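Local coordinates for protein WbmS, polysaccharide deacetylase involved in O-antigen biosynthesis (Bordetella bronchiseptica, PDB 3HFT) that probably removes acetyl groups from sugars as a zinc-binding polysaccharide deacetylase of O-antigen biosynthesis, at residues F40-I45 with T68-H73; E109-T114 with N137-R142. One frame throughout, in Å; residues are numbered along the deposited sequence.

Contact 1 of 2, residues F40-I45 with T68-H73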
ATOM      1  N   PHE A  40       0.796  19.005   0.229  1.00 31.54           N
ATOM      2  CA  PHE A  40       0.883  18.591   1.633  1.00 32.25           C
ATOM      3  C   PHE A  40       2.317  18.167   1.956  1.00 32.71           C
ATOM      4  O   PHE A  40       2.760  17.071   1.583  1.00 33.53           O
ATOM      5  CB  PHE A  40      -0.072  17.426   1.899  1.00 31.45           C
ATOM      6  CG  PHE A  40      -1.521  17.757   1.660  1.00 31.84           C
ATOM      7  CD1 PHE A  40      -2.022  17.832   0.389  1.00 31.88           C
ATOM      8  CD2 PHE A  40      -2.366  18.042   2.720  1.00 31.99           C
ATOM      9  CE1 PHE A  40      -3.348  18.163   0.158  1.00 33.32           C
ATOM     10  CE2 PHE A  40      -3.700  18.347   2.496  1.00 33.17           C
ATOM     11  CZ  PHE A  40      -4.180  18.420   1.208  1.00 34.30           C
ATOM     12  N   LEU A  41       3.079  19.065   2.582  1.00 31.49           N
ATOM     13  CA  LEU A  41       4.448  18.747   2.974  1.00 32.78           C
ATOM     14  C   LEU A  41       4.374  17.922   4.245  1.00 30.75           C
ATOM     15  O   LEU A  41       3.698  18.314   5.232  1.00 33.31           O
ATOM     16  CB  LEU A  41       5.253  20.024   3.224  1.00 32.91           C
ATOM     17  CG  LEU A  41       5.493  20.964   2.036  1.00 36.47           C
ATOM     18  CD1 LEU A  41       6.173  22.273   2.506  1.00 34.61           C
ATOM     19  CD2 LEU A  41       6.315  20.273   0.978  1.00 37.26           C
ATOM     20  N   THR A  42       5.025  16.770   4.223  1.00 32.24           N
ATOM     21  CA  THR A  42       5.039  15.875   5.361  1.00 32.20           C
ATOM     22  C   THR A  42       6.492  15.534   5.707  1.00 34.00           C
ATOM     23  O   THR A  42       7.345  15.419   4.824  1.00 33.49           O
ATOM     24  CB  THR A  42       4.184  14.591   5.128  1.00 32.96           C
ATOM     25  OG1 THR A  42       4.815  13.744   4.164  1.00 33.07           O
ATOM     26  CG2 THR A  42       2.735  14.938   4.690  1.00 31.44           C
ATOM     27  N   PHE A  43       6.742  15.380   7.003  1.00 32.84           N
ATOM     28  CA  PHE A  43       8.062  15.120   7.522  1.00 32.47           C
ATOM     29  C   PHE A  43       8.070  13.912   8.431  1.00 33.17           C
ATOM     30  O   PHE A  43       7.422  13.903   9.448  1.00 33.07           O
ATOM     31  CB  PHE A  43       8.540  16.370   8.261  1.00 32.49           C
ATOM     32  CG  PHE A  43       8.672  17.560   7.350  1.00 32.55           C
ATOM     33  CD1 PHE A  43       9.856  17.788   6.670  1.00 36.00           C
ATOM     34  CD2 PHE A  43       7.603  18.408   7.146  1.00 32.75           C
ATOM     35  CE1 PHE A  43       9.961  18.829   5.776  1.00 34.31           C
ATOM     36  CE2 PHE A  43       7.689  19.460   6.269  1.00 36.64           C
ATOM     37  CZ  PHE A  43       8.860  19.670   5.574  1.00 36.52           C
ATOM     38  N   ASP A  44       8.780  12.875   8.015  1.00 34.21           N
ATOM     39  CA  ASP A  44       9.021  11.682   8.804  1.00 32.37           C
ATOM     40  C   ASP A  44      10.315  11.975   9.610  1.00 33.72           C
ATOM     41  O   ASP A  44      11.428  12.067   9.047  1.00 34.73           O
ATOM     42  CB  ASP A  44       9.256  10.474   7.915  1.00 32.57           C
ATOM     43  CG  ASP A  44       7.989  10.007   7.196  1.00 38.48           C
ATOM     44  OD1 ASP A  44       6.886  10.498   7.503  1.00 36.59           O
ATOM     45  OD2 ASP A  44       8.119   9.122   6.325  1.00 37.88           O
ATOM     46  N   ILE A  45      10.147  12.174  10.896  1.00 33.61           N
ATOM     47  CA  ILE A  45      11.238  12.676  11.748  1.00 33.68           C
ATOM     48  C   ILE A  45      12.404  11.673  11.813  1.00 33.62           C
ATOM     49  O   ILE A  45      13.553  12.066  11.811  1.00 33.31           O
ATOM     50  CB  ILE A  45      10.674  13.150  13.102  1.00 36.37           C
ATOM     51  CG1 ILE A  45       9.756  14.381  12.872  1.00 33.68           C
ATOM     52  CG2 ILE A  45      11.817  13.478  14.128  1.00 32.30           C
ATOM     53  CD1 ILE A  45       9.049  14.920  14.154  1.00 33.25           C
ATOM     54  N   THR A  68       2.822  18.759   8.047  1.00 33.57           N
ATOM     55  CA  THR A  68       2.456  17.679   8.961  1.00 33.64           C
ATOM     56  C   THR A  68       3.733  16.921   9.324  1.00 33.18           C
ATOM     57  O   THR A  68       4.548  16.649   8.457  1.00 33.80           O
ATOM     58  CB  THR A  68       1.464  16.750   8.310  1.00 33.27           C
ATOM     59  OG1 THR A  68       0.359  17.524   7.823  1.00 34.25           O
ATOM     60  CG2 THR A  68       0.986  15.699   9.305  1.00 35.26           C
ATOM     61  N   TRP A  69       3.886  16.569  10.601  1.00 33.09           N
ATOM     62  CA  TRP A  69       5.151  16.014  11.126  1.00 32.37           C
ATOM     63  C   TRP A  69       4.848  14.701  11.783  1.00 33.58           C
ATOM     64  O   TRP A  69       4.010  14.651  12.698  1.00 34.16           O
ATOM     65  CB  TRP A  69       5.764  16.980  12.178  1.00 30.54           C
ATOM     66  CG  TRP A  69       6.013  18.365  11.619  1.00 30.91           C
ATOM     67  CD1 TRP A  69       5.077  19.314  11.384  1.00 30.49           C
ATOM     68  CD2 TRP A  69       7.256  18.908  11.153  1.00 29.93           C
ATOM     69  NE1 TRP A  69       5.649  20.434  10.864  1.00 32.57           N
ATOM     70  CE2 TRP A  69       6.989  20.212  10.698  1.00 32.15           C
ATOM     71  CE3 TRP A  69       8.572  18.447  11.141  1.00 30.76           C
ATOM     72  CZ2 TRP A  69       7.974  21.036  10.160  1.00 31.71           C
ATOM     73  CZ3 TRP A  69       9.564  19.266  10.605  1.00 30.26           C
ATOM     74  CH2 TRP A  69       9.256  20.561  10.141  1.00 35.73           C
ATOM     75  N   PHE A  70       5.508  13.636  11.348  1.00 31.51           N
ATOM     76  CA  PHE A  70       5.252  12.322  11.941  1.00 32.24           C
ATOM     77  C   PHE A  70       6.338  11.975  12.964  1.00 32.71           C
ATOM     78  O   PHE A  70       7.494  11.786  12.610  1.00 31.49           O
ATOM     79  CB  PHE A  70       5.095  11.268  10.853  1.00 32.30           C
ATOM     80  CG  PHE A  70       3.900  11.483   9.991  1.00 31.55           C
ATOM     81  CD1 PHE A  70       2.612  11.232  10.473  1.00 34.48           C
ATOM     82  CD2 PHE A  70       4.040  11.886   8.679  1.00 36.40           C
ATOM     83  CE1 PHE A  70       1.535  11.416   9.665  1.00 32.55           C
ATOM     84  CE2 PHE A  70       2.938  12.055   7.883  1.00 35.32           C
ATOM     85  CZ  PHE A  70       1.689  11.839   8.383  1.00 35.24           C
ATOM     86  N   ALA A  71       5.943  11.933  14.243  1.00 31.64           N
ATOM     87  CA  ALA A  71       6.910  11.803  15.348  1.00 31.63           C
ATOM     88  C   ALA A  71       7.333  10.368  15.615  1.00 34.29           C
ATOM     89  O   ALA A  71       6.499   9.437  15.640  1.00 33.02           O
ATOM     90  CB  ALA A  71       6.320  12.415  16.647  1.00 31.04           C
ATOM     91  N   THR A  72       8.629  10.195  15.828  1.00 33.11           N
ATOM     92  CA  THR A  72       9.217   8.901  16.127  1.00 33.69           C
ATOM     93  C   THR A  72       9.535   8.723  17.602  1.00 33.40           C
ATOM     94  O   THR A  72       9.556   7.613  18.110  1.00 31.90           O
ATOM     95  CB  THR A  72      10.534   8.690  15.335  1.00 33.30           C
ATOM     96  OG1 THR A  72      11.337   9.887  15.371  1.00 32.65           O
ATOM     97  CG2 THR A  72      10.247   8.310  13.883  1.00 29.03           C
ATOM     98  N   HIS A  73       9.789   9.824  18.282  1.00 33.49           N
ATOM     99  CA  HIS A  73      10.347   9.751  19.623  1.00 33.66           C
ATOM    100  C   HIS A  73      10.046  11.017  20.388  1.00 33.02           C
ATOM    101  O   HIS A  73       9.588  12.009  19.828  1.00 32.97           O
ATOM    102  CB  HIS A  73      11.842   9.529  19.501  1.00 36.46           C
ATOM    103  CG  HIS A  73      12.566  10.695  18.921  1.00 28.24           C
ATOM    104  ND1 HIS A  73      12.661  10.909  17.558  1.00 30.96           N
ATOM    105  CD2 HIS A  73      13.208  11.730  19.514  1.00 36.07           C
ATOM    106  CE1 HIS A  73      13.355  12.014  17.345  1.00 31.86           C
ATOM    107  NE2 HIS A  73      13.671  12.547  18.512  1.00 32.95           N
TER
HETATM  108  O   HOH W   1       0.921  18.477   5.317  1.00 27.97           O
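Thr-68 N donates to Leu-41 O and Thr-68 O accepts from Phe-43 N, a pair of bonds that starts the parallel pairing of two buried strands. Phe-70 continues it: its N gives a short, nearly straight bond of 2.7 Å to Phe-43 O, and its O receives Ile-45 N at 3.2 Å. The strands run nearly parallel, their axes 4.7 Å apart at closest approach. A water bridges Leu-41 O and Thr-68 OG1, giving the carbonyl a second donor; Ile-24 N also bonds this hydroxyl.

Aromatic packing covers one side of the pair. The Phe-43 ring and the six-membered ring of Trp-69 stack face to face, side by side and pointing the same way, with centroids 4.4 Å apart and planes at 19°. The stack is offset: Trp-69 CH2 lies over the face of the phenyl ring, displaced toward its rim, and Phe-43 CB meets Trp-69 CE3 at 3.6 Å. Helix 50-63 covers both rings.

On the other side, Phe-70 CE2 touches Thr-42 CB at 3.9 Å, while its CD2 lies 3.4 Å from Asp-44 OD1. CG of Asp-44 stands beside its own backbone N (chi1 -71°), as does CG of Phe-70, and the carboxylate runs alongside the ring with the planes 62° apart. OD1 is held by a salt bridge to Arg-125.

Past the last bridge, Ile-45 leans toward the second strand, its CD1 4.0 Å from Ala-71 CA and its CG2 near Thr-72 OG1 and His-73 CE1. Thr-72 also touches His-92. With helix 50-63 the strands form a beta-alpha-beta unit at the centre of the parallel sheet; strand 39-44 runs on to Asp-46, which binds the zinc with His-92 and His-127, as expected of a polysaccharide deacetylase.

Contact 2 of 2, residues E109-T114 with N137-R142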
ATOM      1  N   GLU A 109       1.177  -3.007  21.230  1.00 36.95           N
ATOM      2  CA  GLU A 109       2.049  -2.421  22.228  1.00 36.29           C
ATOM      3  C   GLU A 109       2.839  -1.274  21.624  1.00 36.24           C
ATOM      4  O   GLU A 109       2.946  -0.205  22.238  1.00 34.81           O
ATOM      5  CB  GLU A 109       3.018  -3.454  22.804  1.00 34.29           C
ATOM      6  CG  GLU A 109       2.365  -4.574  23.626  1.00 39.34           C
ATOM      7  CD  GLU A 109       1.977  -5.801  22.812  1.00 45.31           C
ATOM      8  OE1 GLU A 109       1.854  -5.716  21.570  1.00 40.49           O
ATOM      9  OE2 GLU A 109       1.778  -6.868  23.432  1.00 52.60           O
ATOM     10  N   ILE A 110       3.380  -1.491  20.426  1.00 35.56           N
ATOM     11  CA  ILE A 110       4.202  -0.466  19.764  1.00 35.22           C
ATOM     12  C   ILE A 110       3.376   0.779  19.384  1.00 36.25           C
ATOM     13  O   ILE A 110       3.821   1.920  19.566  1.00 34.22           O
ATOM     14  CB  ILE A 110       4.939  -1.047  18.510  1.00 35.14           C
ATOM     15  CG1 ILE A 110       6.007  -2.082  18.918  1.00 36.95           C
ATOM     16  CG2 ILE A 110       5.586   0.077  17.681  1.00 33.64           C
ATOM     17  CD1 ILE A 110       6.552  -2.917  17.759  1.00 33.57           C
ATOM     18  N   LEU A 111       2.188   0.543  18.845  1.00 34.60           N
ATOM     19  CA  LEU A 111       1.289   1.608  18.434  1.00 35.21           C
ATOM     20  C   LEU A 111       0.856   2.429  19.626  1.00 35.64           C
ATOM     21  O   LEU A 111       0.866   3.648  19.571  1.00 37.92           O
ATOM     22  CB  LEU A 111       0.050   1.029  17.741  1.00 35.22           C
ATOM     23  CG  LEU A 111      -1.077   1.984  17.297  1.00 35.24           C
ATOM     24  CD1 LEU A 111      -0.541   3.133  16.349  1.00 31.71           C
ATOM     25  CD2 LEU A 111      -2.260   1.191  16.632  1.00 34.69           C
ATOM     26  N   ASP A 112       0.450   1.758  20.695  1.00 36.59           N
ATOM     27  CA  ASP A 112       0.001   2.459  21.889  1.00 38.83           C
ATOM     28  C   ASP A 112       1.128   3.292  22.498  1.00 37.92           C
ATOM     29  O   ASP A 112       0.906   4.419  22.914  1.00 37.80           O
ATOM     30  CB  ASP A 112      -0.580   1.482  22.899  1.00 37.99           C
ATOM     31  CG  ASP A 112      -1.973   0.961  22.488  1.00 43.90           C
ATOM     32  OD1 ASP A 112      -2.652   1.575  21.613  1.00 39.91           O
ATOM     33  OD2 ASP A 112      -2.380  -0.072  23.066  1.00 45.50           O
ATOM     34  N   ARG A 113       2.344   2.761  22.519  1.00 38.74           N
ATOM     35  CA  ARG A 113       3.465   3.543  23.015  1.00 37.51           C
ATOM     36  C   ARG A 113       3.726   4.761  22.159  1.00 35.93           C
ATOM     37  O   ARG A 113       3.988   5.828  22.677  1.00 33.43           O
ATOM     38  CB  ARG A 113       4.747   2.726  23.083  1.00 39.32           C
ATOM     39  CG  ARG A 113       4.976   2.031  24.379  1.00 45.18           C
ATOM     40  CD  ARG A 113       6.451   1.724  24.538  1.00 49.30           C
ATOM     41  NE  ARG A 113       6.963   0.879  23.467  1.00 50.73           N
ATOM     42  CZ  ARG A 113       6.794  -0.441  23.402  1.00 43.09           C
ATOM     43  NH1 ARG A 113       6.106  -1.068  24.323  1.00 47.70           N
ATOM     44  NH2 ARG A 113       7.297  -1.131  22.388  1.00 52.88           N
ATOM     45  N   THR A 114       3.676   4.599  20.842  1.00 35.67           N
ATOM     46  CA  THR A 114       3.922   5.720  19.925  1.00 34.43           C
ATOM     47  C   THR A 114       2.857   6.813  20.066  1.00 35.15           C
ATOM     48  O   THR A 114       3.154   8.015  19.991  1.00 34.32           O
ATOM     49  CB  THR A 114       3.928   5.235  18.471  1.00 36.22           C
ATOM     50  OG1 THR A 114       4.767   4.075  18.365  1.00 36.02           O
ATOM     51  CG2 THR A 114       4.421   6.332  17.533  1.00 29.22           C
ATOM     52  N   ASN A 137      -6.935  -1.494  10.903  1.00 36.66           N
ATOM     53  CA  ASN A 137      -8.064  -1.684  11.850  1.00 36.18           C
ATOM     54  C   ASN A 137      -7.697  -1.110  13.217  1.00 34.58           C
ATOM     55  O   ASN A 137      -8.496  -0.420  13.863  1.00 34.45           O
ATOM     56  CB  ASN A 137      -8.421  -3.181  12.004  1.00 36.83           C
ATOM     57  CG  ASN A 137      -9.171  -3.750  10.801  1.00 41.84           C
ATOM     58  OD1 ASN A 137      -9.621  -3.021   9.927  1.00 48.38           O
ATOM     59  ND2 ASN A 137      -9.315  -5.071  10.765  1.00 46.89           N
HETATM   60  N   MSE A 138      -6.480  -1.394  13.660  0.50 34.32           N
HETATM   61  CA  MSE A 138      -6.035  -0.935  14.955  0.50 35.70           C
HETATM   62  C   MSE A 138      -5.811   0.574  14.974  0.50 34.98           C
HETATM   63  O   MSE A 138      -6.036   1.220  16.006  0.50 34.03           O
HETATM   64  CB  MSE A 138      -4.782  -1.697  15.406  0.50 34.83           C
HETATM   65  CG  MSE A 138      -5.082  -3.132  15.911  0.50 38.95           C
HETATM   66 SE   MSE A 138      -3.554  -3.922  16.816  0.38 41.02          SE
HETATM   67  CE  MSE A 138      -2.779  -2.298  17.259  0.50 31.92           C
ATOM     68  N   PHE A 139      -5.358   1.139  13.851  1.00 34.55           N
ATOM     69  CA  PHE A 139      -5.223   2.589  13.738  1.00 34.27           C
ATOM     70  C   PHE A 139      -6.598   3.206  13.991  1.00 35.34           C
ATOM     71  O   PHE A 139      -6.752   4.109  14.812  1.00 34.53           O
ATOM     72  CB  PHE A 139      -4.797   3.017  12.324  1.00 33.35           C
ATOM     73  CG  PHE A 139      -3.338   2.786  11.987  1.00 35.64           C
ATOM     74  CD1 PHE A 139      -2.382   2.582  12.956  1.00 34.35           C
ATOM     75  CD2 PHE A 139      -2.923   2.930  10.678  1.00 32.86           C
ATOM     76  CE1 PHE A 139      -1.028   2.435  12.597  1.00 36.55           C
ATOM     77  CE2 PHE A 139      -1.601   2.791  10.329  1.00 37.51           C
ATOM     78  CZ  PHE A 139      -0.653   2.528  11.305  1.00 31.50           C
ATOM     79  N   GLY A 140      -7.597   2.671  13.297  1.00 36.04           N
ATOM     80  CA  GLY A 140      -8.973   3.163  13.378  1.00 37.25           C
ATOM     81  C   GLY A 140      -9.613   3.053  14.749  1.00 37.74           C
ATOM     82  O   GLY A 140     -10.270   3.974  15.191  1.00 36.91           O
ATOM     83  N   GLU A 141      -9.404   1.932  15.418  1.00 37.49           N
ATOM     84  CA  GLU A 141      -9.870   1.757  16.788  1.00 40.53           C
ATOM     85  C   GLU A 141      -9.267   2.830  17.693  1.00 38.45           C
ATOM     86  O   GLU A 141      -9.918   3.269  18.606  1.00 35.47           O
ATOM     87  CB  GLU A 141      -9.432   0.412  17.355  1.00 40.52           C
ATOM     88  CG  GLU A 141     -10.025  -0.825  16.722  1.00 50.09           C
ATOM     89  CD  GLU A 141      -9.293  -2.114  17.161  1.00 51.85           C
ATOM     90  OE1 GLU A 141      -8.428  -2.057  18.086  1.00 60.07           O
ATOM     91  OE2 GLU A 141      -9.595  -3.184  16.565  1.00 74.37           O
ATOM     92  N   ARG A 142      -8.024   3.232  17.454  1.00 36.55           N
ATOM     93  CA  ARG A 142      -7.373   4.271  18.271  1.00 37.75           C
ATOM     94  C   ARG A 142      -7.675   5.693  17.796  1.00 36.83           C
ATOM     95  O   ARG A 142      -7.012   6.655  18.188  1.00 39.68           O
ATOM     96  CB  ARG A 142      -5.858   4.053  18.342  1.00 39.12           C
ATOM     97  CG  ARG A 142      -5.400   3.058  19.391  1.00 46.70           C
ATOM     98  CD  ARG A 142      -5.472   1.677  18.882  1.00 59.37           C
ATOM     99  NE  ARG A 142      -4.988   0.651  19.803  1.00 66.15           N
ATOM    100  CZ  ARG A 142      -5.143  -0.651  19.564  1.00 65.69           C
ATOM    101  NH1 ARG A 142      -5.770  -1.059  18.455  1.00 57.92           N
ATOM    102  NH2 ARG A 142      -4.676  -1.549  20.424  1.00 55.07           N
TER
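Leu-111 is the apolar centre of this helix-to-helix contact, both its methyls touching segment 137-142. CG lies anti to the backbone N (chi1 176°), and from it CD1 reaches the edge of the Phe-139 ring, 3.8 Å from CE1. CD2 meets the same ring, 3.9 Å from Phe-139 CD1, and lies over one face of the Arg-142 guanidinium, 4.0 Å from Arg-142 CD, where apolar packing passes into the charged part of the contact. It also approaches CE of the selenomethionine Met-138 at 3.6 Å, but in one of two modelled conformers, so this touch is doubtful. Phe-139, buried like Leu-111, also rests on Ser-126, Leu-144 and Asn-149.

The other flank is more sparsely joined and lies nearer solvent. Asp-112 and Arg-142, both partly exposed, cross at about a right angle, and a single salt-bridging hydrogen bond spans them, from Arg-142 NE to Asp-112 OD1 at 3.1 Å and an N-H...O angle of 148°. OD1 is met on its syn side, but the carboxylate and guanidinium planes stand 44° apart, and OD2 remains 3.8 Å from NH2, so the pair is not a two-pronged one. A bend at chi2 turns CD of the arginine aside. NH1 forms a salt bridge with Glu-141 OE1 at 2.9 Å and a weak bond to Met-138 O.

Arg-142 directly follows helix 133-141, so the contact joins that helix's C-terminal end to helix 107-115 through a leucine-centred apolar patch bordered by an Asp-Arg-Glu salt-bridge network.

Overall arrangement
From the N terminus, the chain enters strand 39-44, passes through helix 50-63 and returns in strand 67-71, where contact 1 closes the first loop in the buried middle of the parallel sheet. It then runs on through strand 87-91 to helix 107-115; from there a second excursion, by way of strand 123-124, ends at helix 133-141, where contact 2 closes it at the periphery. The two loops follow in series and neither encloses nor crosses the other. Their centres are about 17 Å apart, yet the segments touch where Thr-114 CG2 packs 4.2 Å from Ala-71 O, so helix 107-115 packs lightly against the end of strand 67-71.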